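Racemase, putative (Roseobacter denitrificans, PDB 3TCS) probably acts as a magnesium-dependent enzyme of the mandelate racemase/muconate lactonizing enzyme family, perhaps a hydro-lyase, and binds magnesium and D-alanine in its TIM barrel. Local coordinates at residues P190-R193 with R194-D198; G183-E186 with E187-T191. All coordinates share one frame; numbering follows the deposited sequence.

How the contacts relate
Following the chain from its N terminus, contact 2 comes first: it begins at Gly183, the N-cap of helix 184-196, and runs through the opening turns to Thr191. Contact 1 starts at Pro190 and carries the same helix to its end and on to Asp198. The two overlap at Pro190 and Thr191 rather than nesting or crossing, their centres about 11 Å apart, and neither closes a long loop. Together they span the helix of the beta-alpha-beta unit formed by strand 165-169, helix 184-196 and strand 201-205. Contact 2 ties its start to helix 212-224, while contact 1 sets its later turns against helix 147-161 and both strands.

Contact 1. Residues P190-R193 with R194-D198; sequences PTMR and RELGD
The C-terminal end of helix 184-196, in a beta-alpha-beta unit of the TIM barrel, is tied to the following chain by Arg193, which bonds Gly197 O edge-on. The hydrogen bond from Arg193 NH1 to Gly197 O is 2.8 Å long, in the carbonyl plane and on a lone pair, with the acceptor also in the guanidinium plane. Bends at chi2 (55°) and chi3 (73°) turn the side chain toward the residues that follow the helix. Val200 O and His225 O also bind this guanidinium, so it gathers three carbonyls. Glycine suits position 197 because at these backbone angles, with positive phi, a CB would be pressed against Leu196 O. On the buried side, Met192 and Leu196 lie side by side, Met192 CE tightly against Leu196 CD2 at 3.4 Å; Met192 packs on Val168 and Leu202, Leu196 on Phe166, which places both apolar chains against strands 165-169 and 201-205. On the outer side, the Arg194 guanidinium places one face over Thr191 CA. Its NH2 makes a weak bond to Thr191 OG1, whose stronger partner is Glu187 O, and a water bridges Thr191 OG1 to Arg194 NH1. In the guanidinium plane, Arg194 NE forms a salt bridge with Glu195 OE2, which accepts through its anti lone pair, at 2.9 Å.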
ATOM      1  N   PRO B 190      -5.503  13.211  34.044  1.00 10.60           N
ATOM      2  CA  PRO B 190      -5.411  14.213  35.108  1.00 10.89           C
ATOM      3  C   PRO B 190      -3.968  14.449  35.559  1.00 11.04           C
ATOM      4  O   PRO B 190      -3.612  15.561  35.936  1.00 11.43           O
ATOM      5  CB  PRO B 190      -6.278  13.625  36.226  1.00 12.10           C
ATOM      6  CG  PRO B 190      -6.210  12.144  35.984  1.00 11.03           C
ATOM      7  CD  PRO B 190      -6.312  12.058  34.477  1.00 12.28           C
ATOM      8  N   THR B 191      -3.141  13.407  35.513  1.00 10.42           N
ATOM      9  CA  THR B 191      -1.743  13.534  35.926  1.00 11.20           C
ATOM     10  C   THR B 191      -0.991  14.573  35.101  1.00 10.73           C
ATOM     11  O   THR B 191      -0.227  15.370  35.644  1.00  9.37           O
ATOM     12  CB  THR B 191      -0.989  12.179  35.830  1.00 12.21           C
ATOM     13  OG1 THR B 191      -1.522  11.266  36.796  1.00 13.99           O
ATOM     14  CG2 THR B 191       0.499  12.368  36.105  1.00 14.65           C
ATOM     15  N   MET B 192      -1.193  14.568  33.788  1.00 11.20           N
ATOM     16  CA  MET B 192      -0.511  15.546  32.941  1.00 10.19           C
ATOM     17  C   MET B 192      -0.971  16.973  33.249  1.00  9.91           C
ATOM     18  O   MET B 192      -0.154  17.890  33.350  1.00 10.95           O
ATOM     19  CB  MET B 192      -0.744  15.225  31.464  1.00 10.97           C
ATOM     20  CG  MET B 192       0.042  14.014  30.970  1.00 12.31           C
ATOM     21  SD  MET B 192       1.821  14.218  31.233  1.00 16.58           S
ATOM     22  CE  MET B 192       2.129  15.572  30.095  1.00 18.51           C
ATOM     23  N   ARG B 193      -2.274  17.169  33.411  1.00 10.24           N
ATOM     24  CA  ARG B 193      -2.768  18.507  33.711  1.00 10.11           C
ATOM     25  C   ARG B 193      -2.270  18.985  35.074  1.00  9.99           C
ATOM     26  O   ARG B 193      -1.867  20.140  35.235  1.00  8.94           O
ATOM     27  CB  ARG B 193      -4.297  18.548  33.681  1.00  9.14           C
ATOM     28  CG  ARG B 193      -4.854  19.914  34.074  1.00 11.62           C
ATOM     29  CD  ARG B 193      -4.253  21.017  33.205  1.00 11.30           C
ATOM     30  NE  ARG B 193      -4.796  20.969  31.853  1.00 12.46           N
ATOM     31  CZ  ARG B 193      -4.273  21.584  30.798  1.00 14.05           C
ATOM     32  NH1 ARG B 193      -3.165  22.310  30.912  1.00 11.12           N
ATOM     33  NH2 ARG B 193      -4.873  21.472  29.620  1.00 14.74           N
ATOM     34  N   ARG B 194      -2.296  18.093  36.059  1.00  9.84           N
ATOM     35  CA  ARG B 194      -1.839  18.442  37.397  1.00  8.57           C
ATOM     36  C   ARG B 194      -0.363  18.803  37.417  1.00 10.04           C
ATOM     37  O   ARG B 194       0.026  19.846  37.937  1.00  7.93           O
ATOM     38  CB  ARG B 194      -2.059  17.277  38.367  1.00  8.78           C
ATOM     39  CG  ARG B 194      -1.497  17.541  39.754  1.00 11.99           C
ATOM     40  CD  ARG B 194      -1.630  16.342  40.686  1.00 12.03           C
ATOM     41  NE  ARG B 194      -0.867  15.179  40.240  1.00 13.17           N
ATOM     42  CZ  ARG B 194      -1.414  14.048  39.803  1.00 14.00           C
ATOM     43  NH1 ARG B 194      -2.731  13.926  39.745  1.00 16.13           N
ATOM     44  NH2 ARG B 194      -0.645  13.031  39.435  1.00 15.63           N
ATOM     45  N   GLU B 195       0.454  17.930  36.839  1.00  9.44           N
ATOM     46  CA  GLU B 195       1.896  18.122  36.838  1.00 11.04           C
ATOM     47  C   GLU B 195       2.458  19.178  35.897  1.00 11.29           C
ATOM     48  O   GLU B 195       3.409  19.868  36.258  1.00 11.75           O
ATOM     49  CB  GLU B 195       2.592  16.784  36.576  1.00 11.05           C
ATOM     50  CG  GLU B 195       2.329  15.721  37.641  1.00 12.82           C
ATOM     51  CD  GLU B 195       2.721  16.180  39.035  1.00 18.91           C
ATOM     52  OE1 GLU B 195       3.817  16.761  39.188  1.00 17.42           O
ATOM     53  OE2 GLU B 195       1.936  15.952  39.980  1.00 19.23           O
ATOM     54  N   LEU B 196       1.895  19.302  34.698  1.00 11.53           N
ATOM     55  CA  LEU B 196       2.392  20.286  33.736  1.00 12.19           C
ATOM     56  C   LEU B 196       1.776  21.678  33.887  1.00 12.86           C
ATOM     57  O   LEU B 196       2.281  22.655  33.325  1.00 12.74           O
ATOM     58  CB  LEU B 196       2.195  19.772  32.305  1.00 13.00           C
ATOM     59  CG  LEU B 196       3.214  18.745  31.787  1.00 16.24           C
ATOM     60  CD1 LEU B 196       4.600  19.382  31.751  1.00 16.92           C
ATOM     61  CD2 LEU B 196       3.226  17.515  32.668  1.00 18.25           C
ATOM     62  N   GLY B 197       0.679  21.771  34.635  1.00 11.96           N
ATOM     63  CA  GLY B 197       0.055  23.061  34.859  1.00 11.49           C
ATOM     64  C   GLY B 197      -1.032  23.459  33.883  1.00 11.48           C
ATOM     65  O   GLY B 197      -1.237  22.808  32.860  1.00 10.25           O
ATOM     66  N   ASP B 198      -1.719  24.553  34.199  1.00 11.99           N
ATOM     67  CA  ASP B 198      -2.809  25.053  33.366  1.00 13.56           C
ATOM     68  C   ASP B 198      -2.374  25.888  32.170  1.00 14.24           C
ATOM     69  O   ASP B 198      -3.177  26.153  31.277  1.00 15.25           O
ATOM     70  CB  ASP B 198      -3.757  25.920  34.191  1.00 14.56           C
ATOM     71  CG  ASP B 198      -4.219  25.245  35.454  1.00 16.16           C
ATOM     72  OD1 ASP B 198      -4.589  24.057  35.393  1.00 17.59           O
ATOM     73  OD2 ASP B 198      -4.219  25.915  36.505  1.00 19.52           O
TER
HETATM   74  O   HOH W   1      -3.862  11.296  38.940  1.00 22.44           O

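Contact 2. Residues G183-E186 with E187-T191; sequences GRTE and EIIPT
The guanidinium of Arg184 meets the CD1 methyl of Ile188 obliquely, with Arg184 NH1 3.6 Å from Ile188 CD1. An extended chain, with CG anti to the backbone N (chi1 -177°), projects from the helix and brings its end beside this methyl. Arginine suits the buried place because its polar end is well supplied: Arg169 O and Ile145 O accept from it, and Trp181 makes a cation-pi contact. One turn on, Ile189 CD1 lies 4.0 Å from Thr185 CG2; Ile189 also packs on helix 212-224, whereas Thr185 OG1 binds Gly171 N. Bent at chi2 (79°), the Glu186 side chain turns back toward the start of the helix, where OE2 makes a salt bridge with Arg214. Pro190 has no N-H, and its CD sits 3.0 Å from Glu186 O, where the helical bond is missing and the axis kinks. Past the kink, Thr191 OG1 bonds Glu187 O at 2.8 Å from above the carbonyl plane, and Thr191 N adds a second bond to that oxygen. At the start, Glu187 N bonds Gly183 O at 3.1 Å; glycine fits this N-cap position with positive phi, and Asp179 OD2 takes the Thr185 N-H. The whole is the proline-kinked opening of a helix on the outside of a TIM barrel.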
ATOM      1  N   GLY B 183      -6.650   1.050  33.579  1.00 17.20           N
ATOM      2  CA  GLY B 183      -6.630   2.377  34.166  1.00 16.15           C
ATOM      3  C   GLY B 183      -5.509   3.335  33.806  1.00 15.03           C
ATOM      4  O   GLY B 183      -5.476   4.452  34.323  1.00 13.95           O
ATOM      5  N   ARG B 184      -4.592   2.934  32.932  1.00 13.76           N
ATOM      6  CA  ARG B 184      -3.501   3.834  32.576  1.00 13.09           C
ATOM      7  C   ARG B 184      -3.991   5.151  31.969  1.00 12.20           C
ATOM      8  O   ARG B 184      -3.526   6.223  32.347  1.00 12.04           O
ATOM      9  CB  ARG B 184      -2.529   3.166  31.599  1.00 12.10           C
ATOM     10  CG  ARG B 184      -1.341   4.065  31.262  1.00 11.83           C
ATOM     11  CD  ARG B 184      -0.337   3.384  30.352  1.00 11.57           C
ATOM     12  NE  ARG B 184       0.846   4.218  30.149  1.00 12.44           N
ATOM     13  CZ  ARG B 184       0.884   5.292  29.365  1.00 11.61           C
ATOM     14  NH1 ARG B 184      -0.197   5.670  28.695  1.00 11.54           N
ATOM     15  NH2 ARG B 184       2.001   5.993  29.253  1.00  9.86           N
ATOM     16  N   THR B 185      -4.929   5.073  31.033  1.00 12.27           N
ATOM     17  CA  THR B 185      -5.441   6.281  30.390  1.00 11.98           C
ATOM     18  C   THR B 185      -6.184   7.175  31.377  1.00 13.40           C
ATOM     19  O   THR B 185      -6.032   8.400  31.351  1.00 12.98           O
ATOM     20  CB  THR B 185      -6.364   5.931  29.209  1.00 12.73           C
ATOM     21  OG1 THR B 185      -5.627   5.165  28.247  1.00 14.25           O
ATOM     22  CG2 THR B 185      -6.884   7.202  28.538  1.00 13.28           C
ATOM     23  N   GLU B 186      -6.986   6.564  32.246  1.00 12.03           N
ATOM     24  CA  GLU B 186      -7.731   7.311  33.249  1.00 13.22           C
ATOM     25  C   GLU B 186      -6.782   8.082  34.167  1.00 12.56           C
ATOM     26  O   GLU B 186      -7.101   9.177  34.626  1.00 11.08           O
ATOM     27  CB  GLU B 186      -8.594   6.368  34.100  1.00 14.96           C
ATOM     28  CG  GLU B 186      -9.873   5.874  33.434  1.00 17.63           C
ATOM     29  CD  GLU B 186      -9.650   4.745  32.445  1.00 18.95           C
ATOM     30  OE1 GLU B 186      -8.499   4.279  32.294  1.00 17.64           O
ATOM     31  OE2 GLU B 186     -10.643   4.315  31.820  1.00 19.37           O
ATOM     32  N   GLU B 187      -5.613   7.510  34.432  1.00 12.03           N
ATOM     33  CA  GLU B 187      -4.639   8.158  35.303  1.00 13.30           C
ATOM     34  C   GLU B 187      -3.782   9.211  34.605  1.00 12.60           C
ATOM     35  O   GLU B 187      -3.543  10.286  35.150  1.00 11.63           O
ATOM     36  CB  GLU B 187      -3.714   7.114  35.943  1.00 15.79           C
ATOM     37  CG  GLU B 187      -2.506   7.726  36.642  1.00 19.94           C
ATOM     38  CD  GLU B 187      -1.606   6.691  37.291  1.00 23.57           C
ATOM     39  OE1 GLU B 187      -1.550   5.544  36.798  1.00 27.98           O
ATOM     40  OE2 GLU B 187      -0.937   7.033  38.286  1.00 26.59           O
ATOM     41  N   ILE B 188      -3.333   8.909  33.393  1.00 11.91           N
ATOM     42  CA  ILE B 188      -2.459   9.831  32.682  1.00 10.06           C
ATOM     43  C   ILE B 188      -3.087  11.184  32.345  1.00 10.87           C
ATOM     44  O   ILE B 188      -2.397  12.203  32.347  1.00 10.73           O
ATOM     45  CB  ILE B 188      -1.892   9.161  31.393  1.00 10.40           C
ATOM     46  CG1 ILE B 188      -0.581   9.835  30.989  1.00 11.75           C
ATOM     47  CG2 ILE B 188      -2.908   9.234  30.265  1.00 10.79           C
ATOM     48  CD1 ILE B 188       0.178   9.091  29.893  1.00 12.21           C
ATOM     49  N   ILE B 189      -4.391  11.209  32.083  1.00  9.02           N
ATOM     50  CA  ILE B 189      -5.050  12.463  31.731  1.00 10.08           C
ATOM     51  C   ILE B 189      -4.970  13.510  32.844  1.00 10.13           C
ATOM     52  O   ILE B 189      -4.430  14.594  32.632  1.00  9.24           O
ATOM     53  CB  ILE B 189      -6.511  12.205  31.294  1.00  9.28           C
ATOM     54  CG1 ILE B 189      -6.501  11.387  29.995  1.00  9.58           C
ATOM     55  CG2 ILE B 189      -7.250  13.520  31.104  1.00 10.17           C
ATOM     56  CD1 ILE B 189      -7.874  11.011  29.480  1.00  9.44           C
ATOM     57  N   PRO B 190      -5.503  13.211  34.044  1.00 10.60           N
ATOM     58  CA  PRO B 190      -5.411  14.213  35.108  1.00 10.89           C
ATOM     59  C   PRO B 190      -3.968  14.449  35.559  1.00 11.04           C
ATOM     60  O   PRO B 190      -3.612  15.561  35.936  1.00 11.43           O
ATOM     61  CB  PRO B 190      -6.278  13.625  36.226  1.00 12.10           C
ATOM     62  CG  PRO B 190      -6.210  12.144  35.984  1.00 11.03           C
ATOM     63  CD  PRO B 190      -6.312  12.058  34.477  1.00 12.28           C
ATOM     64  N   THR B 191      -3.141  13.407  35.513  1.00 10.42           N
ATOM     65  CA  THR B 191      -1.743  13.534  35.926  1.00 11.20           C
ATOM     66  C   THR B 191      -0.991  14.573  35.101  1.00 10.73           C
ATOM     67  O   THR B 191      -0.227  15.370  35.644  1.00  9.37           O
ATOM     68  CB  THR B 191      -0.989  12.179  35.830  1.00 12.21           C
ATOM     69  OG1 THR B 191      -1.522  11.266  36.796  1.00 13.99           O
ATOM     70  CG2 THR B 191       0.499  12.368  36.105  1.00 14.65           C
TER